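Local coordinates for protein CG8862 (PDB 3ISM) that probably cleaves DNA and RNA as the magnesium-dependent endonuclease G of fruit fly mitochondria, caught in this structure in complex with its inhibitor EndoGI, at residues P16-I19 with G20-K24; I243-K246 with Q247-T250. All blocks are in the same frame, centred on the assembly; numbering follows the deposited sequence. Where two conformers were deposited one is given.

In the fold
Both contacts are local: contact 1 is made along helix 16-22, contact 2 round a turn at 243-250. Contact 1 comes first, winding residues 16-24 into the short N-terminal helix 16-22, which lies on strands 40-44 and 49-57 of the large mixed sheet. Contact 2 comes in series, neither enclosing nor crossing contact 1: residues 243-250 turn the chain after helix 228-235 into strand 250-251, beside strand 203-211 of the same sheet. Their centres lie 21 Å apart and their nearest atoms about 7 Å, without touching. Tyr25, next in the chain after contact 1, is touched by Ile243 of contact 2, which brings the two regions into indirect contact.

Contact 1 of 2, residues P16-I19 with G20-K24; sequences PSRI and GQIMK
Arg18 lays its guanidinium over the side chain of Ile22 and turns its edge to the amide of Gln21. The bend at chi2 (83°) carries the guanidinium forward along the helix to Ile22, so that Ile22 CG1 sits over the centre of one guanidinium face, 3.7 Å from Arg18 CZ, the two side chains crossing at roughly a right angle. At the edge, Arg18 NH1 gives a hydrogen bond to Gln21 OE1 (3.1 Å, N-H...O 155°), which lies in both the guanidinium plane and the amide's carbonyl plane, on a lone pair, although the two planes are 56° apart. The same cation forms a salt bridge through NE to Asp38 and a hydrogen bond through NH1 to His56; together with the amide of Gln21 these should hold its rotation. An alanine here would be likely to leave Asp38 without its charge mate, Gln21 OE1 without this donor and the face of Ile22 under the guanidinium without its cover. Beneath the side chains, Ile22 N bonds to Arg18 O (2.8 Å) and Met23 N to Ile19 O (2.8 Å), while Met23 CG lies 4.2 Å from Ile19 CG2. Ile22 and Met23 also rest on Val40 and Phe54. Side-chain pairs at i+3 and i+4 over i to i+4 backbone bonds are those of an alpha-helix, here a short one with Ile22 and Met23 turned to the main sheet of a His-Me finger nuclease.

Contact 2 of 2, residues I243-K246 with Q247-T250; sequences INRK and QLTT
Leu248 swings CG opposite its own carbonyl carbon (chi1 -74°), and Ile243 points CG2 away from its backbone N, which brings Leu248 CD2 to 3.9 Å from Ile243 CG2 with the two side chains crossing at about a right angle. The other methyl, Leu248 CD1, meets the aliphatic part of Arg245 at CD, also at 3.9 Å; here the chains run side by side and point the same way. In Arg245 a bend at chi2 (-98°) leads the chain on to the guanidinium's salt bridges with Glu232 and Glu229, two acids of helix 228-235 that probably offset its charge. Leu248 thus touches Ile243 with one methyl and Arg245 with the other, and it reaches further to Leu203 and Met205 of strand 203-211.

Two backbone bonds close the turn, the second of them weak. Gln247 N bonds to Asn244 O (2.8 Å), approaching from well above the carbonyl plane, 49° out of it, rather than along a lone pair. One residue on, Leu248 N makes the weak bond to Arg245 O (3.4 Å). The side chain of Asn244 folds back over the same turn, OD1 accepting a weak bond from Lys246 N (3.3 Å). Gln247 extends on the solvent-exposed side, its OE1 3.9 Å from Asn244 CB.

The weak bond from Lys246 N to Asn244 OD1 is that of an Asx turn; it coincides with a type I beta turn, 244-247, in which Asn244 O holds Gln247 N, and this is overlapped by a second type I turn, 245-248, whose closing bond is weak. This compact pair of turns steers the chain from the loop after helix 228-235 into strand 250-251, near the edge of the main sheet.

Contact 1 of 2, residues P16-I19 with G20-K24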
loop_
_atom_site.group_PDB
_atom_site.type_symbol
_atom_site.label_atom_id
_atom_site.label_comp_id
_atom_site.label_asym_id
_atom_site.label_seq_id
_atom_site.Cartn_x
_atom_site.Cartn_y
_atom_site.Cartn_z
ATOM N N PRO B 16 -4.238 -11.853 -28.207
ATOM C CA PRO B 16 -4.512 -10.408 -28.276
ATOM C C PRO B 16 -6.011 -10.085 -28.336
ATOM O O PRO B 16 -6.471 -9.176 -27.632
ATOM C CB PRO B 16 -3.818 -9.974 -29.575
ATOM C CG PRO B 16 -2.752 -11.009 -29.815
ATOM C CD PRO B 16 -3.313 -12.293 -29.275
ATOM N N SER B 17 -6.746 -10.842 -29.154
ATOM C CA SER B 17 -8.191 -10.660 -29.302
ATOM C C SER B 17 -8.941 -10.880 -27.984
ATOM O O SER B 17 -9.894 -10.164 -27.685
ATOM C CB SER B 17 -8.755 -11.571 -30.402
ATOM O OG SER B 17 -8.764 -12.937 -30.013
ATOM N N ARG B 18 -8.500 -11.868 -27.201
ATOM C CA ARG B 18 -9.149 -12.209 -25.928
ATOM C C ARG B 18 -8.850 -11.208 -24.812
ATOM O O ARG B 18 -9.750 -10.836 -24.055
ATOM C CB ARG B 18 -8.791 -13.634 -25.488
ATOM C CG ARG B 18 -9.472 -14.099 -24.202
ATOM C CD ARG B 18 -10.882 -14.635 -24.441
ATOM N NE ARG B 18 -11.598 -14.789 -23.180
ATOM C CZ ARG B 18 -12.694 -14.111 -22.838
ATOM N NH1 ARG B 18 -13.243 -13.235 -23.682
ATOM N NH2 ARG B 18 -13.255 -14.327 -21.650
ATOM N N ILE B 19 -7.597 -10.769 -24.706
ATOM C CA ILE B 19 -7.258 -9.717 -23.751
ATOM C C ILE B 19 -8.119 -8.473 -24.009
ATOM O O ILE B 19 -8.709 -7.921 -23.082
ATOM C CB ILE B 19 -5.761 -9.340 -23.783
ATOM C CG1 ILE B 19 -4.885 -10.579 -23.647
ATOM C CG2 ILE B 19 -5.418 -8.363 -22.657
ATOM C CD1 ILE B 19 -3.449 -10.367 -24.163
ATOM N N GLY B 20 -8.199 -8.061 -25.274
ATOM C CA GLY B 20 -9.039 -6.942 -25.680
ATOM C C GLY B 20 -10.523 -7.172 -25.449
ATOM O O GLY B 20 -11.266 -6.225 -25.199
ATOM N N GLN B 21 -10.963 -8.425 -25.544
ATOM C CA GLN B 21 -12.327 -8.793 -25.148
ATOM C C GLN B 21 -12.542 -8.640 -23.635
ATOM O O GLN B 21 -13.493 -7.977 -23.196
ATOM C CB GLN B 21 -12.654 -10.216 -25.587
ATOM C CG GLN B 21 -13.042 -10.353 -27.058
ATOM C CD GLN B 21 -13.005 -11.795 -27.526
ATOM O OE1 GLN B 21 -12.846 -12.716 -26.720
ATOM N NE2 GLN B 21 -13.141 -12.001 -28.834
ATOM N N ILE B 22 -11.654 -9.243 -22.845
ATOM C CA ILE B 22 -11.745 -9.174 -21.386
ATOM C C ILE B 22 -11.677 -7.718 -20.911
ATOM O O ILE B 22 -12.511 -7.296 -20.102
ATOM C CB ILE B 22 -10.660 -10.049 -20.685
ATOM C CG1 ILE B 22 -10.939 -11.534 -20.924
ATOM C CG2 ILE B 22 -10.605 -9.773 -19.187
ATOM C CD1 ILE B 22 -9.716 -12.425 -20.740
ATOM N N MET B 23 -10.727 -6.952 -21.460
ATOM C CA MET B 23 -10.487 -5.565 -21.041
ATOM C C MET B 23 -11.227 -4.539 -21.892
ATOM O O MET B 23 -10.754 -3.417 -22.073
ATOM C CB MET B 23 -8.986 -5.243 -21.050
ATOM C CG MET B 23 -8.111 -6.224 -20.267
ATOM S SD MET B 23 -8.636 -6.510 -18.552
ATOM C CE MET B 23 -8.427 -4.885 -17.830
ATOM N N LYS B 24 -12.385 -4.934 -22.406
ATOM C CA LYS B 24 -13.279 -4.080 -23.191
ATOM C C LYS B 24 -13.535 -2.684 -22.594
ATOM O O LYS B 24 -13.548 -1.678 -23.310
ATOM C CB LYS B 24 -14.616 -4.803 -23.349
ATOM C CG LYS B 24 -15.681 -4.026 -24.100
ATOM C CD LYS B 24 -16.879 -4.911 -24.362
ATOM C CE LYS B 24 -18.018 -4.145 -24.954
ATOM N NZ LYS B 24 -19.089 -5.089 -25.381
#

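Contact 2 of 2, residues I243-K246 with Q247-T250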
loop_
_atom_site.group_PDB
_atom_site.type_symbol
_atom_site.label_atom_id
_atom_site.label_comp_id
_atom_site.label_asym_id
_atom_site.label_seq_id
_atom_site.Cartn_x
_atom_site.Cartn_y
_atom_site.Cartn_z
ATOM N N ILE B 243 -16.952 3.350 -19.486
ATOM C CA ILE B 243 -18.375 3.635 -19.273
ATOM C C ILE B 243 -18.575 4.907 -18.443
ATOM O O ILE B 243 -18.090 5.000 -17.320
ATOM C CB ILE B 243 -19.079 2.471 -18.537
ATOM C CG1 ILE B 243 -18.770 1.138 -19.225
ATOM C CG2 ILE B 243 -20.599 2.712 -18.447
ATOM C CD1 ILE B 243 -19.308 -0.092 -18.496
ATOM N N ASN B 244 -19.280 5.883 -19.006
ATOM C CA ASN B 244 -19.800 7.020 -18.237
ATOM C C ASN B 244 -20.919 6.482 -17.325
ATOM O O ASN B 244 -21.851 5.837 -17.799
ATOM C CB ASN B 244 -20.318 8.092 -19.216
ATOM C CG ASN B 244 -20.990 9.285 -18.530
ATOM O OD1 ASN B 244 -20.852 9.519 -17.327
ATOM N ND2 ASN B 244 -21.716 10.061 -19.325
ATOM N N ARG B 245 -20.819 6.749 -16.023
ATOM C CA ARG B 245 -21.778 6.217 -15.039
ATOM C C ARG B 245 -23.197 6.747 -15.255
ATOM O O ARG B 245 -24.170 6.158 -14.768
ATOM C CB ARG B 245 -21.323 6.522 -13.603
ATOM C CG ARG B 245 -19.988 5.911 -13.207
ATOM C CD ARG B 245 -20.127 4.606 -12.421
ATOM N NE ARG B 245 -18.913 3.811 -12.569
ATOM C CZ ARG B 245 -17.900 3.784 -11.707
ATOM N NH1 ARG B 245 -17.946 4.484 -10.578
ATOM N NH2 ARG B 245 -16.848 3.023 -11.967
ATOM N N LYS B 246 -23.307 7.853 -15.993
ATOM C CA LYS B 246 -24.597 8.422 -16.353
ATOM C C LYS B 246 -25.282 7.617 -17.450
ATOM O O LYS B 246 -26.454 7.844 -17.748
ATOM C CB LYS B 246 -24.442 9.883 -16.787
ATOM C CG LYS B 246 -24.024 10.815 -15.657
ATOM C CD LYS B 246 -24.224 12.275 -16.052
ATOM C CE LYS B 246 -23.989 13.212 -14.872
ATOM N NZ LYS B 246 -22.583 13.133 -14.383
ATOM N N GLN B 247 -24.553 6.677 -18.050
ATOM C CA GLN B 247 -25.138 5.817 -19.086
ATOM C C GLN B 247 -25.403 4.380 -18.621
ATOM O O GLN B 247 -25.803 3.532 -19.416
ATOM C CB GLN B 247 -24.289 5.832 -20.360
ATOM C CG GLN B 247 -24.733 6.883 -21.361
ATOM C CD GLN B 247 -23.716 7.109 -22.464
ATOM O OE1 GLN B 247 -22.501 7.064 -22.230
ATOM N NE2 GLN B 247 -24.207 7.358 -23.678
ATOM N N LEU B 248 -25.175 4.111 -17.338
ATOM C CA LEU B 248 -25.594 2.849 -16.755
ATOM C C LEU B 248 -27.115 2.888 -16.617
ATOM O O LEU B 248 -27.714 3.968 -16.560
ATOM C CB LEU B 248 -24.938 2.622 -15.394
ATOM C CG LEU B 248 -23.454 2.255 -15.416
ATOM C CD1 LEU B 248 -22.851 2.249 -14.016
ATOM C CD2 LEU B 248 -23.232 0.914 -16.123
ATOM N N THR B 249 -27.746 1.725 -16.589
ATOM C CA THR B 249 -29.191 1.681 -16.408
ATOM C C THR B 249 -29.506 1.503 -14.928
ATOM O O THR B 249 -30.363 2.200 -14.382
ATOM C CB THR B 249 -29.842 0.593 -17.282
ATOM O OG1 THR B 249 -29.653 0.931 -18.660
ATOM C CG2 THR B 249 -31.334 0.478 -17.001
ATOM N N THR B 250 -28.795 0.579 -14.282
ATOM C CA THR B 250 -28.918 0.394 -12.841
ATOM C C THR B 250 -27.560 0.217 -12.197
ATOM O O THR B 250 -26.605 -0.240 -12.834
ATOM C CB THR B 250 -29.776 -0.840 -12.448
ATOM O OG1 THR B 250 -29.145 -2.025 -12.934
ATOM C CG2 THR B 250 -31.210 -0.747 -13.004
#